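Local structure of flagellar hook protein FlgE (Caulobacter crescentus CB15, 5AY6) at residues A[10-15]-A[293-298]; A[77-82]-A[95-100]; A[164-169]-A[186-191]; A[242-247]-A[274-279]; A[248-253]-A[265-270]. The protein forms the flagellar hook, the universal joint thought to pass motor torque to the filament; this fragment spans its third domain and FlaE-type D2 domain. All coordinates share one frame; numbering follows the deposited sequence.

Contact 1: A[10-15]-A[293-298]; sequences NANLRS and YNSQSV
Tyr293 O is the best-held polar atom here: two full hydrogen bonds grip it, from Asn12 ND2 and Ser15 N, and a weak third comes from Ser295 N. Ser15 N reaches Tyr293 O at 3.1 Å, from above the carbonyl plane. Asn12 suits its place because a carboxamide offers an acceptor and a donor together. With CG anti to the backbone N (chi1 -178°), Asn12 OD1 accepts from Tyr293 N at 2.7 Å on a lone pair, while Asn12 ND2 donates to Tyr293 O at 3.2 Å. One side chain thus pairs with both N and O of a single residue, much as a strand neighbour would. ND2 also makes a weak bond to Gln296 O. Beside it, Asn12 and Val298 form an antiparallel hydrogen-bonded pair, with Asn12 N 2.9 Å from Val298 O. Where regular pairing stops, Ser297 supplies a hydroxyl instead of a carbonyl: Arg14 N points almost straight at Ser297 OG, 2.8 Å away. The extended Arg14 chain runs alongside Asn294, whose OD1 meets Arg14 NE at 3.2 Å in the guanidinium plane, and NH2 forms a salt bridge with Glu16. Strand 6-12 runs between 298-304 and 277-291, with Thr291 giving Asn12 OD1 a second bond, while Leu13 and Ser297 pack on Phe167 of strand 167-174.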
# COMPACT_ATOMS: atom_id res chain seq x y z
N ASN A 10 11.78 -15.89 -8.83
CA ASN A 10 11.48 -15.89 -10.25
C ASN A 10 9.98 -15.98 -10.46
O ASN A 10 9.40 -17.06 -10.34
CB ASN A 10 12.20 -17.04 -10.95
CG ASN A 10 13.67 -17.10 -10.61
OD1 ASN A 10 14.37 -16.09 -10.65
ND2 ASN A 10 14.15 -18.28 -10.24
N ALA A 11 9.36 -14.85 -10.76
CA ALA A 11 7.91 -14.80 -10.87
C ALA A 11 7.45 -13.62 -11.70
O ALA A 11 8.15 -12.61 -11.83
CB ALA A 11 7.28 -14.74 -9.49
N ASN A 12 6.25 -13.73 -12.27
CA ASN A 12 5.66 -12.62 -12.99
C ASN A 12 4.38 -12.14 -12.33
O ASN A 12 3.58 -12.95 -11.86
CB ASN A 12 5.37 -13.00 -14.44
CG ASN A 12 4.81 -11.84 -15.24
OD1 ASN A 12 5.51 -10.86 -15.51
ND2 ASN A 12 3.53 -11.92 -15.60
N LEU A 13 4.21 -10.83 -12.28
CA LEU A 13 2.97 -10.22 -11.83
C LEU A 13 2.24 -9.67 -13.05
O LEU A 13 2.81 -8.88 -13.79
CB LEU A 13 3.23 -9.11 -10.83
CG LEU A 13 4.09 -9.46 -9.61
CD1 LEU A 13 4.52 -8.19 -8.89
CD2 LEU A 13 3.32 -10.36 -8.67
N ARG A 14 0.99 -10.09 -13.27
CA ARG A 14 0.27 -9.64 -14.46
C ARG A 14 0.09 -8.13 -14.44
O ARG A 14 -0.53 -7.59 -13.54
CB ARG A 14 -1.09 -10.32 -14.58
CG ARG A 14 -1.80 -9.90 -15.86
CD ARG A 14 -3.01 -10.74 -16.19
NE ARG A 14 -3.62 -10.30 -17.44
CZ ARG A 14 -4.80 -10.70 -17.90
NH1 ARG A 14 -5.52 -11.58 -17.21
NH2 ARG A 14 -5.26 -10.23 -19.05
N SER A 15 0.61 -7.46 -15.46
CA SER A 15 0.59 -5.99 -15.49
C SER A 15 -0.83 -5.43 -15.57
O SER A 15 -1.08 -4.32 -15.08
CB SER A 15 1.42 -5.47 -16.67
OG SER A 15 0.80 -5.78 -17.91
N TYR A 293 5.06 -8.47 -16.77
CA TYR A 293 4.56 -8.56 -18.15
C TYR A 293 3.06 -8.81 -18.15
O TYR A 293 2.51 -9.26 -17.15
CB TYR A 293 5.25 -9.69 -18.91
CG TYR A 293 6.75 -9.66 -18.81
CD1 TYR A 293 7.46 -8.49 -19.05
CD2 TYR A 293 7.46 -10.80 -18.47
CE1 TYR A 293 8.83 -8.46 -18.97
CE2 TYR A 293 8.84 -10.79 -18.38
CZ TYR A 293 9.52 -9.61 -18.63
OH TYR A 293 10.89 -9.59 -18.53
N ASN A 294 2.40 -8.56 -19.28
CA ASN A 294 0.97 -8.86 -19.39
C ASN A 294 0.75 -10.34 -19.68
O ASN A 294 0.39 -10.73 -20.79
CB ASN A 294 0.29 -8.03 -20.48
CG ASN A 294 -1.20 -8.30 -20.57
OD1 ASN A 294 -1.83 -8.72 -19.60
ND2 ASN A 294 -1.77 -8.09 -21.76
N SER A 295 0.99 -11.16 -18.67
CA SER A 295 0.71 -12.57 -18.76
C SER A 295 0.32 -13.04 -17.37
O SER A 295 0.41 -12.27 -16.42
CB SER A 295 1.92 -13.34 -19.30
OG SER A 295 3.06 -13.08 -18.51
N GLN A 296 -0.12 -14.29 -17.26
CA GLN A 296 -0.55 -14.87 -16.00
C GLN A 296 0.39 -14.53 -14.85
O GLN A 296 1.61 -14.61 -15.00
CB GLN A 296 -0.68 -16.39 -16.14
CG GLN A 296 -0.96 -17.13 -14.84
CD GLN A 296 -2.35 -16.86 -14.28
OE1 GLN A 296 -3.35 -16.96 -14.99
NE2 GLN A 296 -2.41 -16.51 -13.00
N SER A 297 -0.17 -14.11 -13.72
CA SER A 297 0.61 -13.99 -12.49
C SER A 297 1.00 -15.40 -12.08
O SER A 297 0.14 -16.25 -11.90
CB SER A 297 -0.19 -13.31 -11.38
OG SER A 297 -0.31 -11.91 -11.59
N VAL A 298 2.30 -15.65 -11.95
CA VAL A 298 2.75 -17.01 -11.66
C VAL A 298 4.13 -17.01 -11.00
O VAL A 298 4.97 -16.15 -11.27
CB VAL A 298 2.80 -17.87 -12.95
CG1 VAL A 298 3.81 -17.31 -13.94
CG2 VAL A 298 3.10 -19.33 -12.64

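Contact 2: A[77-82]-A[95-100]; sequences IVATGK and STIDYK
This is a beta hairpin, strands 76-86 and 92-99, and its first shell is almost wholly backbone. Thr80 and Asp98 form the antiparallel hydrogen-bonded pair: Thr80 N lies 2.9 Å from Asp98 O, nearly along the carbonyl axis, and Asp98 N returns a bond to Thr80 O. Lys100 N bonds Val78 O from above its carbonyl plane. Thr96 N donates to Lys82 O, but the reciprocal bond goes to a side chain. Thr96 OG1, in the crowded position between backbone N and carbonyl carbon (chi1 66°), accepts from Lys82 N at 2.8 Å. An alanine here would remove that hydroxyl and would probably leave Lys82 N without its partner, loosening the strand pairing where it departs from regular geometry. Gly81 suits the tight gap alongside, since a beta carbon would fall only 2.6 Å from both Thr96 O and Ile97 N. Farther out, Ser95 OG accepts from Ile97 N in an ST turn. A water donates to both Thr80 O and Thr96 O. On the neighbouring strand 64-73, Asp70 holds the Thr80 hydroxyl, and a classic bulge sets Val78 and Ala79 together against Ile71. Arg113 and Thr106 secure Asp98 OD2, while OD1 takes the following amide, Tyr99 N. Lys100, bent at chi3, lays CE 3.1 Å from Ile77 O, with NZ making only a weak bond to the same oxygen.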
# COMPACT_ATOMS: atom_id res chain seq x y z
N ILE A 77 -10.67 10.93 -15.91
CA ILE A 77 -10.27 11.70 -14.74
C ILE A 77 -10.24 13.19 -15.06
O ILE A 77 -9.47 13.64 -15.91
CB ILE A 77 -8.89 11.25 -14.22
CG1 ILE A 77 -8.93 9.78 -13.81
CG2 ILE A 77 -8.43 12.13 -13.07
CD1 ILE A 77 -7.59 9.20 -13.43
N VAL A 78 -11.10 13.97 -14.40
CA VAL A 78 -11.12 15.41 -14.61
C VAL A 78 -10.38 16.15 -13.49
O VAL A 78 -9.98 17.30 -13.65
CB VAL A 78 -12.55 15.96 -14.71
CG1 VAL A 78 -13.30 15.28 -15.85
CG2 VAL A 78 -13.30 15.78 -13.40
N ALA A 79 -10.21 15.48 -12.35
CA ALA A 79 -9.54 16.08 -11.20
C ALA A 79 -8.96 15.00 -10.30
O ALA A 79 -9.51 13.91 -10.18
CB ALA A 79 -10.50 16.97 -10.42
N THR A 80 -7.84 15.31 -9.65
CA THR A 80 -7.15 14.32 -8.84
C THR A 80 -6.24 14.98 -7.81
O THR A 80 -5.84 16.13 -7.97
CB THR A 80 -6.33 13.36 -9.73
OG1 THR A 80 -5.79 12.28 -8.94
CG2 THR A 80 -5.19 14.10 -10.42
N GLY A 81 -5.93 14.24 -6.75
CA GLY A 81 -5.00 14.72 -5.74
C GLY A 81 -5.01 13.91 -4.46
O GLY A 81 -5.42 12.75 -4.45
N LYS A 82 -4.54 14.53 -3.38
CA LYS A 82 -4.52 13.88 -2.08
C LYS A 82 -5.33 14.69 -1.07
O LYS A 82 -5.29 15.92 -1.08
CB LYS A 82 -3.09 13.69 -1.59
CG LYS A 82 -2.97 12.90 -0.30
CD LYS A 82 -1.55 12.41 -0.07
CE LYS A 82 -0.59 13.55 0.20
NZ LYS A 82 0.76 13.05 0.62
N SER A 95 -6.32 19.61 1.09
CA SER A 95 -6.63 18.99 -0.19
C SER A 95 -5.70 19.51 -1.28
O SER A 95 -5.46 20.71 -1.38
CB SER A 95 -8.08 19.25 -0.59
OG SER A 95 -8.31 18.87 -1.94
N THR A 96 -5.18 18.60 -2.11
CA THR A 96 -4.41 19.00 -3.28
C THR A 96 -5.16 18.64 -4.56
O THR A 96 -4.58 18.62 -5.64
CB THR A 96 -3.02 18.34 -3.32
OG1 THR A 96 -3.16 16.92 -3.48
CG2 THR A 96 -2.24 18.65 -2.05
N ILE A 97 -6.45 18.33 -4.42
CA ILE A 97 -7.26 17.99 -5.59
C ILE A 97 -7.35 19.19 -6.52
O ILE A 97 -7.71 20.29 -6.11
CB ILE A 97 -8.69 17.55 -5.19
CG1 ILE A 97 -8.64 16.42 -4.16
CG2 ILE A 97 -9.47 17.09 -6.42
CD1 ILE A 97 -10.01 15.99 -3.67
N ASP A 98 -7.01 18.96 -7.78
CA ASP A 98 -6.99 20.00 -8.79
C ASP A 98 -7.28 19.33 -10.13
O ASP A 98 -7.27 18.10 -10.20
CB ASP A 98 -5.64 20.72 -8.81
CG ASP A 98 -5.72 22.12 -9.38
OD1 ASP A 98 -6.78 22.51 -9.91
OD2 ASP A 98 -4.70 22.84 -9.29
N TYR A 99 -7.53 20.10 -11.18
CA TYR A 99 -7.84 19.50 -12.48
C TYR A 99 -6.64 18.69 -12.97
O TYR A 99 -5.50 19.01 -12.64
CB TYR A 99 -8.27 20.56 -13.50
CG TYR A 99 -7.18 21.49 -14.02
CD1 TYR A 99 -6.38 21.12 -15.10
CD2 TYR A 99 -6.99 22.75 -13.47
CE1 TYR A 99 -5.40 21.97 -15.59
CE2 TYR A 99 -6.01 23.61 -13.96
CZ TYR A 99 -5.22 23.22 -15.02
OH TYR A 99 -4.25 24.06 -15.51
N LYS A 100 -6.89 17.63 -13.74
CA LYS A 100 -5.80 16.76 -14.18
C LYS A 100 -4.80 17.48 -15.08
O LYS A 100 -5.16 18.02 -16.12
CB LYS A 100 -6.35 15.54 -14.93
CG LYS A 100 -5.26 14.59 -15.43
CD LYS A 100 -5.83 13.33 -16.06
CE LYS A 100 -6.68 13.66 -17.27
NZ LYS A 100 -7.32 12.44 -17.84
O HOH W 1 -8.33 9.59 -17.40
O HOH W 2 -3.30 17.59 -7.92

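Contact 3: A[164-169]-A[186-191]; sequences KPDFEV and SMLKGP
Lys164 opens the segment with its carbonyl: O lies 3.5 Å from Leu188 CD2, while its ammonium turns off to Tyr155. Pro165 follows, rigid and without an amide hydrogen to place; its CG rests on Ser186 CB at 4.0 Å. Asp166 does most of the polar work. Asp166 N bonds Met187 O at 2.8 Å, and with CG beside the backbone N (chi1 -73°) its carboxylate swings to Lys189 N. There Asp166 OD2 accepts from Lys189 N at 2.8 Å on the anti lone pair, in a nearly straight bond (165°). A water ties OD2 to Lys189 O as well, so a side-chain oxygen and a water stand in for backbone pairing beyond the strand's start. Phe167 N also reaches Met187 O, at 3.2 Å; two consecutive residues facing one make a classic beta bulge. Phe167 O then takes Met187 N nearly along its carbonyl axis, and the ring turns away to Leu13 and Val299. Glu168 sends an extended chain to Ser186 OG, which donates to Glu168 OE2 at 2.7 Å from above the carboxylate plane, with Arg201 gripping both partners. Val169 CG2 finally meets Met187 CE loosely. The chemistry splits by face: Glu168, Ser186 and Arg201 form a polar network on one, where arginine probably keeps the glutamate ionised, while Phe167 and Met187 build an apolar layer on the other.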
# COMPACT_ATOMS: atom_id res chain seq x y z
N LYS A 164 -7.01 -9.13 1.39
CA LYS A 164 -6.50 -10.30 0.69
C LYS A 164 -5.60 -9.89 -0.47
O LYS A 164 -6.00 -9.09 -1.31
CB LYS A 164 -7.66 -11.16 0.19
CG LYS A 164 -7.26 -12.38 -0.63
CD LYS A 164 -8.48 -13.02 -1.28
CE LYS A 164 -8.15 -14.37 -1.89
NZ LYS A 164 -7.90 -15.38 -0.82
N PRO A 165 -4.37 -10.44 -0.53
CA PRO A 165 -3.41 -10.06 -1.58
C PRO A 165 -3.90 -10.42 -2.98
O PRO A 165 -4.74 -11.32 -3.12
CB PRO A 165 -2.16 -10.88 -1.22
CG PRO A 165 -2.34 -11.30 0.20
CD PRO A 165 -3.82 -11.47 0.37
N ASP A 166 -3.38 -9.73 -4.00
CA ASP A 166 -3.61 -10.10 -5.40
C ASP A 166 -2.71 -11.25 -5.80
O ASP A 166 -3.05 -12.05 -6.67
CB ASP A 166 -3.36 -8.91 -6.33
CG ASP A 166 -4.44 -7.87 -6.26
OD1 ASP A 166 -5.61 -8.25 -6.00
OD2 ASP A 166 -4.13 -6.68 -6.46
N PHE A 167 -1.54 -11.32 -5.18
CA PHE A 167 -0.61 -12.40 -5.47
C PHE A 167 0.40 -12.57 -4.35
O PHE A 167 0.74 -11.61 -3.66
CB PHE A 167 0.12 -12.15 -6.79
CG PHE A 167 0.77 -13.38 -7.36
CD1 PHE A 167 0.01 -14.49 -7.69
CD2 PHE A 167 2.14 -13.42 -7.57
CE1 PHE A 167 0.60 -15.63 -8.21
CE2 PHE A 167 2.74 -14.56 -8.10
CZ PHE A 167 1.97 -15.66 -8.42
N GLU A 168 0.86 -13.80 -4.17
CA GLU A 168 1.83 -14.11 -3.14
C GLU A 168 2.93 -15.02 -3.67
O GLU A 168 2.70 -15.89 -4.51
CB GLU A 168 1.16 -14.76 -1.93
CG GLU A 168 0.18 -13.87 -1.20
CD GLU A 168 -0.25 -14.48 0.13
OE1 GLU A 168 -0.58 -15.68 0.16
OE2 GLU A 168 -0.25 -13.74 1.14
N VAL A 169 4.14 -14.81 -3.16
CA VAL A 169 5.25 -15.71 -3.40
C VAL A 169 5.73 -16.27 -2.06
O VAL A 169 6.17 -15.52 -1.20
CB VAL A 169 6.42 -15.01 -4.10
CG1 VAL A 169 7.58 -15.97 -4.30
CG2 VAL A 169 5.97 -14.43 -5.43
N SER A 186 3.79 -10.74 -0.11
CA SER A 186 2.39 -10.50 -0.43
C SER A 186 2.24 -9.17 -1.14
O SER A 186 2.81 -8.16 -0.71
CB SER A 186 1.53 -10.52 0.84
OG SER A 186 1.60 -11.78 1.48
N MET A 187 1.49 -9.16 -2.23
CA MET A 187 1.43 -7.97 -3.07
C MET A 187 0.02 -7.64 -3.56
O MET A 187 -0.81 -8.52 -3.79
CB MET A 187 2.37 -8.13 -4.26
CG MET A 187 3.84 -7.91 -3.91
SD MET A 187 4.93 -8.51 -5.19
CE MET A 187 4.53 -10.25 -5.19
N LEU A 188 -0.22 -6.34 -3.70
CA LEU A 188 -1.46 -5.80 -4.22
C LEU A 188 -1.13 -4.85 -5.36
O LEU A 188 -0.18 -4.08 -5.25
CB LEU A 188 -2.24 -5.05 -3.14
CG LEU A 188 -3.00 -5.83 -2.07
CD1 LEU A 188 -3.23 -4.93 -0.86
CD2 LEU A 188 -4.32 -6.33 -2.63
N LYS A 189 -1.91 -4.90 -6.43
CA LYS A 189 -1.78 -3.89 -7.47
C LYS A 189 -2.11 -2.52 -6.88
O LYS A 189 -3.16 -2.35 -6.26
CB LYS A 189 -2.71 -4.19 -8.65
CG LYS A 189 -2.55 -3.22 -9.82
CD LYS A 189 -1.20 -3.42 -10.50
CE LYS A 189 -0.90 -2.32 -11.49
NZ LYS A 189 -0.59 -1.04 -10.81
N GLY A 190 -1.20 -1.57 -7.06
CA GLY A 190 -1.42 -0.22 -6.58
C GLY A 190 -2.15 0.62 -7.60
O GLY A 190 -2.33 0.20 -8.74
N PRO A 191 -2.59 1.82 -7.20
CA PRO A 191 -3.35 2.71 -8.09
C PRO A 191 -2.47 3.37 -9.15
O PRO A 191 -2.98 3.79 -10.20
CB PRO A 191 -3.92 3.76 -7.12
CG PRO A 191 -2.99 3.76 -5.96
CD PRO A 191 -2.48 2.36 -5.83
O HOH W 3 -5.30 -4.04 -5.84

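Contact 4: A[242-247]-A[274-279]; sequences AITIKS and IDEQEV
One face of the flat Glu276 carboxylate carries the Thr244 methyl and the Lys246 ammonium. Thr244 CG2 sits 3.8 Å from Glu276 CD, and Lys246 NZ approaches Glu276 OE1 from well above the plane, at 3.0 Å, as a salt bridge. The glutamate chain is extended with CG anti to the backbone N (chi1 169°), whereas Lys246 folds back at chi2 and chi3 so that the two run side by side. A water donates to Glu276 OE1 at 2.6 Å and accepts from Ser247 N, and the Tyr250 ring receives Lys246 in a cation-pi contact. An alanine in place of Glu276 would remove the carboxylate, and would probably leave Lys246 less firmly placed and the water at Ser247 N without its second anchor. Alongside runs regular antiparallel pairing. Gln277 N bonds Ile245 O at 2.8 Å, and Val279 N meets Ile243 O at the same length, both nearly along the carbonyl axes; Ile243 N and Ile245 N return bonds to Val279 O and Gln277 O. Beta-branched Ile243 and Val279 suit the buried face, joined there by Ile245 and by Gln277, whose NE2 is held by Ser174 O and Thr4 O. Thr244 and Glu278 occupy the other face. The contact therefore couples a regular antiparallel backbone pairing to a partly exposed ion pair, in which the lysine probably favours the charged form of Glu276.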
# COMPACT_ATOMS: atom_id res chain seq x y z
N ALA A 242 18.11 -7.22 1.27
CA ALA A 242 18.11 -8.27 2.27
C ALA A 242 17.18 -7.94 3.43
O ALA A 242 16.75 -6.80 3.58
CB ALA A 242 19.53 -8.50 2.79
N ILE A 243 16.85 -8.95 4.23
CA ILE A 243 16.19 -8.73 5.51
C ILE A 243 16.99 -9.42 6.60
O ILE A 243 17.71 -10.38 6.33
CB ILE A 243 14.74 -9.27 5.53
CG1 ILE A 243 14.72 -10.75 5.14
CG2 ILE A 243 13.84 -8.46 4.60
CD1 ILE A 243 13.35 -11.38 5.22
N THR A 244 16.87 -8.92 7.82
CA THR A 244 17.44 -9.59 8.98
C THR A 244 16.36 -9.84 10.02
O THR A 244 15.70 -8.90 10.47
CB THR A 244 18.59 -8.78 9.63
OG1 THR A 244 19.64 -8.58 8.68
CG2 THR A 244 19.15 -9.52 10.83
N ILE A 245 16.16 -11.10 10.38
CA ILE A 245 15.27 -11.45 11.48
C ILE A 245 16.14 -11.79 12.68
O ILE A 245 17.01 -12.65 12.59
CB ILE A 245 14.35 -12.64 11.12
CG1 ILE A 245 13.54 -12.32 9.87
CG2 ILE A 245 13.43 -12.96 12.29
CD1 ILE A 245 12.64 -13.44 9.41
N LYS A 246 15.93 -11.10 13.80
CA LYS A 246 16.82 -11.26 14.94
C LYS A 246 16.57 -12.58 15.65
O LYS A 246 15.50 -13.17 15.52
CB LYS A 246 16.66 -10.10 15.93
CG LYS A 246 16.81 -8.74 15.29
CD LYS A 246 18.17 -8.57 14.61
CE LYS A 246 19.21 -8.06 15.59
NZ LYS A 246 20.51 -7.79 14.92
N SER A 247 17.59 -13.03 16.38
CA SER A 247 17.55 -14.27 17.14
C SER A 247 16.38 -14.33 18.10
O SER A 247 15.88 -13.30 18.54
CB SER A 247 18.86 -14.43 17.92
OG SER A 247 18.86 -15.59 18.73
N ILE A 274 15.77 -20.16 17.79
CA ILE A 274 16.66 -20.18 16.63
C ILE A 274 17.46 -18.89 16.49
O ILE A 274 17.12 -17.87 17.10
CB ILE A 274 15.88 -20.43 15.33
CG1 ILE A 274 14.75 -19.41 15.19
CG2 ILE A 274 15.31 -21.84 15.31
CD1 ILE A 274 13.91 -19.59 13.93
N ASP A 275 18.52 -18.94 15.69
CA ASP A 275 19.47 -17.84 15.55
C ASP A 275 19.00 -16.73 14.63
O ASP A 275 18.05 -16.89 13.86
CB ASP A 275 20.81 -18.36 15.01
CG ASP A 275 21.47 -19.35 15.95
OD1 ASP A 275 21.27 -19.24 17.18
OD2 ASP A 275 22.21 -20.23 15.46
N GLU A 276 19.68 -15.59 14.73
CA GLU A 276 19.49 -14.49 13.79
C GLU A 276 19.61 -15.01 12.37
O GLU A 276 20.47 -15.85 12.08
CB GLU A 276 20.52 -13.39 14.05
CG GLU A 276 20.58 -12.32 12.97
CD GLU A 276 21.51 -11.19 13.36
OE1 GLU A 276 21.36 -10.68 14.49
OE2 GLU A 276 22.38 -10.81 12.55
N GLN A 277 18.74 -14.54 11.50
CA GLN A 277 18.73 -15.00 10.12
C GLN A 277 18.72 -13.84 9.13
O GLN A 277 17.67 -13.26 8.84
CB GLN A 277 17.53 -15.92 9.87
CG GLN A 277 17.55 -16.61 8.51
CD GLN A 277 17.17 -18.08 8.59
OE1 GLN A 277 16.65 -18.55 9.61
NE2 GLN A 277 17.43 -18.81 7.51
N GLU A 278 19.90 -13.51 8.62
CA GLU A 278 20.04 -12.50 7.58
C GLU A 278 19.94 -13.19 6.23
O GLU A 278 20.69 -14.12 5.95
CB GLU A 278 21.37 -11.76 7.73
CG GLU A 278 21.61 -10.66 6.71
CD GLU A 278 22.93 -9.95 6.92
OE1 GLU A 278 23.70 -10.38 7.81
OE2 GLU A 278 23.21 -8.97 6.20
N VAL A 279 18.99 -12.75 5.41
CA VAL A 279 18.73 -13.39 4.13
C VAL A 279 18.71 -12.39 2.98
O VAL A 279 17.90 -11.47 2.95
CB VAL A 279 17.40 -14.15 4.13
CG1 VAL A 279 17.32 -15.06 2.92
CG2 VAL A 279 17.24 -14.97 5.39
O HOH W 4 19.93 -11.17 16.65
O HOH W 5 21.18 -17.16 18.86

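Contact 5: A[248-253]-A[265-270]; sequences SGYIAP and PPTWAD
The long excursion between strands 242-245 and 277-291 has no helix or strand of its own, and here its outgoing and returning arms are drawn together. Ser248 makes the direct bond: OG, beside the backbone N (chi1 -65°), donates to Ala269 O at 2.8 Å, approaching from above the carbonyl plane. The same hydroxyl accepts from Ile274 N, so a small residue with a two-way oxygen suits the spot. Trp268 CB packs 3.5 Å from Ser248 OG, while its indole leads away to lie against Ile274. Gly249 tolerates a positive phi (79°); a water accepts from Gly249 N at 2.8 Å and donates to Trp268 O. Farther out, Tyr250 CB touches Thr267 CG2 at 4.1 Å, and Tyr250 CE2 lies 4.3 Å from Pro265 CG. Thr267 OG1 sits at the ring's edge; it donates to Pro265 O at 2.8 Å, and a second water links it to Tyr250 O. Prolines suit an arm outside any regular strand: Pro266 has no N-H to give, yet its carbonyl pairs with the backbone of Lys246. Side-chain-to-backbone bonds, bridging waters and an aromatic-proline touch are what hold this irregular, proline-rich loop together at its base.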
# COMPACT_ATOMS: atom_id res chain seq x y z
N SER A 248 15.94 -15.54 18.42
CA SER A 248 15.04 -15.72 19.54
C SER A 248 15.69 -15.06 20.74
O SER A 248 16.90 -15.20 20.95
CB SER A 248 14.77 -17.20 19.80
OG SER A 248 14.08 -17.80 18.71
N GLY A 249 14.91 -14.29 21.50
CA GLY A 249 15.42 -13.67 22.71
C GLY A 249 16.25 -12.42 22.51
O GLY A 249 16.78 -11.88 23.49
N TYR A 250 16.37 -11.93 21.28
CA TYR A 250 17.11 -10.69 21.05
C TYR A 250 16.42 -9.51 21.70
O TYR A 250 15.23 -9.28 21.49
CB TYR A 250 17.29 -10.40 19.55
CG TYR A 250 17.94 -9.04 19.31
CD1 TYR A 250 19.30 -8.85 19.51
CD2 TYR A 250 17.18 -7.94 18.91
CE1 TYR A 250 19.90 -7.61 19.30
CE2 TYR A 250 17.77 -6.70 18.70
CZ TYR A 250 19.13 -6.54 18.91
OH TYR A 250 19.71 -5.32 18.70
N ILE A 251 17.19 -8.75 22.48
CA ILE A 251 16.71 -7.49 23.05
C ILE A 251 17.53 -6.32 22.51
O ILE A 251 18.76 -6.29 22.65
CB ILE A 251 16.79 -7.52 24.58
CG1 ILE A 251 15.84 -8.59 25.13
CG2 ILE A 251 16.43 -6.15 25.15
CD1 ILE A 251 15.95 -8.83 26.62
N ALA A 252 16.86 -5.36 21.88
CA ALA A 252 17.54 -4.17 21.37
C ALA A 252 18.02 -3.30 22.53
O ALA A 252 17.22 -2.89 23.36
CB ALA A 252 16.62 -3.38 20.47
N PRO A 253 19.34 -3.02 22.59
CA PRO A 253 19.87 -2.19 23.67
C PRO A 253 19.22 -0.81 23.70
O PRO A 253 18.88 -0.28 22.64
CB PRO A 253 21.36 -2.08 23.34
CG PRO A 253 21.65 -3.29 22.53
CD PRO A 253 20.40 -3.52 21.71
N PRO A 265 12.62 -4.56 15.78
CA PRO A 265 12.82 -5.30 14.53
C PRO A 265 12.16 -6.67 14.58
O PRO A 265 11.88 -7.16 15.68
CB PRO A 265 14.34 -5.43 14.44
CG PRO A 265 14.80 -5.40 15.87
CD PRO A 265 13.87 -4.40 16.53
N PRO A 266 11.91 -7.27 13.41
CA PRO A 266 11.43 -8.65 13.37
C PRO A 266 12.35 -9.56 14.17
O PRO A 266 13.56 -9.58 13.93
CB PRO A 266 11.45 -9.00 11.87
CG PRO A 266 12.37 -7.98 11.26
CD PRO A 266 12.16 -6.74 12.07
N THR A 267 11.78 -10.27 15.13
CA THR A 267 12.54 -11.10 16.05
C THR A 267 11.84 -12.46 16.16
O THR A 267 10.64 -12.51 16.40
CB THR A 267 12.63 -10.43 17.45
OG1 THR A 267 13.15 -9.10 17.32
CG2 THR A 267 13.50 -11.24 18.39
N TRP A 268 12.59 -13.55 15.97
CA TRP A 268 12.04 -14.90 16.04
C TRP A 268 11.35 -15.16 17.38
O TRP A 268 11.82 -14.72 18.42
CB TRP A 268 13.13 -15.96 15.84
CG TRP A 268 13.70 -16.07 14.46
CD1 TRP A 268 15.02 -15.97 14.11
CD2 TRP A 268 12.99 -16.32 13.25
NE1 TRP A 268 15.17 -16.14 12.76
CE2 TRP A 268 13.93 -16.36 12.20
CE3 TRP A 268 11.64 -16.52 12.94
CZ2 TRP A 268 13.58 -16.59 10.87
CZ3 TRP A 268 11.28 -16.74 11.62
CH2 TRP A 268 12.25 -16.78 10.60
N ALA A 269 10.23 -15.87 17.34
CA ALA A 269 9.53 -16.24 18.56
C ALA A 269 10.46 -17.00 19.50
O ALA A 269 11.28 -17.81 19.05
CB ALA A 269 8.30 -17.08 18.24
N ASP A 270 10.37 -16.71 20.79
CA ASP A 270 11.16 -17.40 21.81
C ASP A 270 11.15 -18.92 21.69
O ASP A 270 12.20 -19.56 21.77
CB ASP A 270 10.65 -17.04 23.20
CG ASP A 270 11.40 -17.77 24.30
OD1 ASP A 270 12.65 -17.83 24.24
OD2 ASP A 270 10.74 -18.33 25.20
O HOH W 6 12.23 -13.92 20.91
O HOH W 7 13.85 -7.56 19.74

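Overall arrangement
All five contacts are partly buried. Contact 2 stands apart from the rest in its own five-stranded sheet. Contacts 2 and 3 each join the strands of a hairpin; the bulge of contact 3 lies between them, that of contact 2 on the side of strand 64-73. Contacts 1 and 4 feed one mixed sheet, contact 1 by joining the two ends of the chain. Contact 3 lies nearest the chain's centre and meets contact 1 in an apolar seam between two sheets; the centres of contacts 4 and 5, which touch, lie about 25 and 26 Å from it. Regular backbone pairing is fullest in contact 4, side-chain mimicry of backbone marks contact 1, and contact 5, with a single direct hydrogen bond, leans on bridging waters.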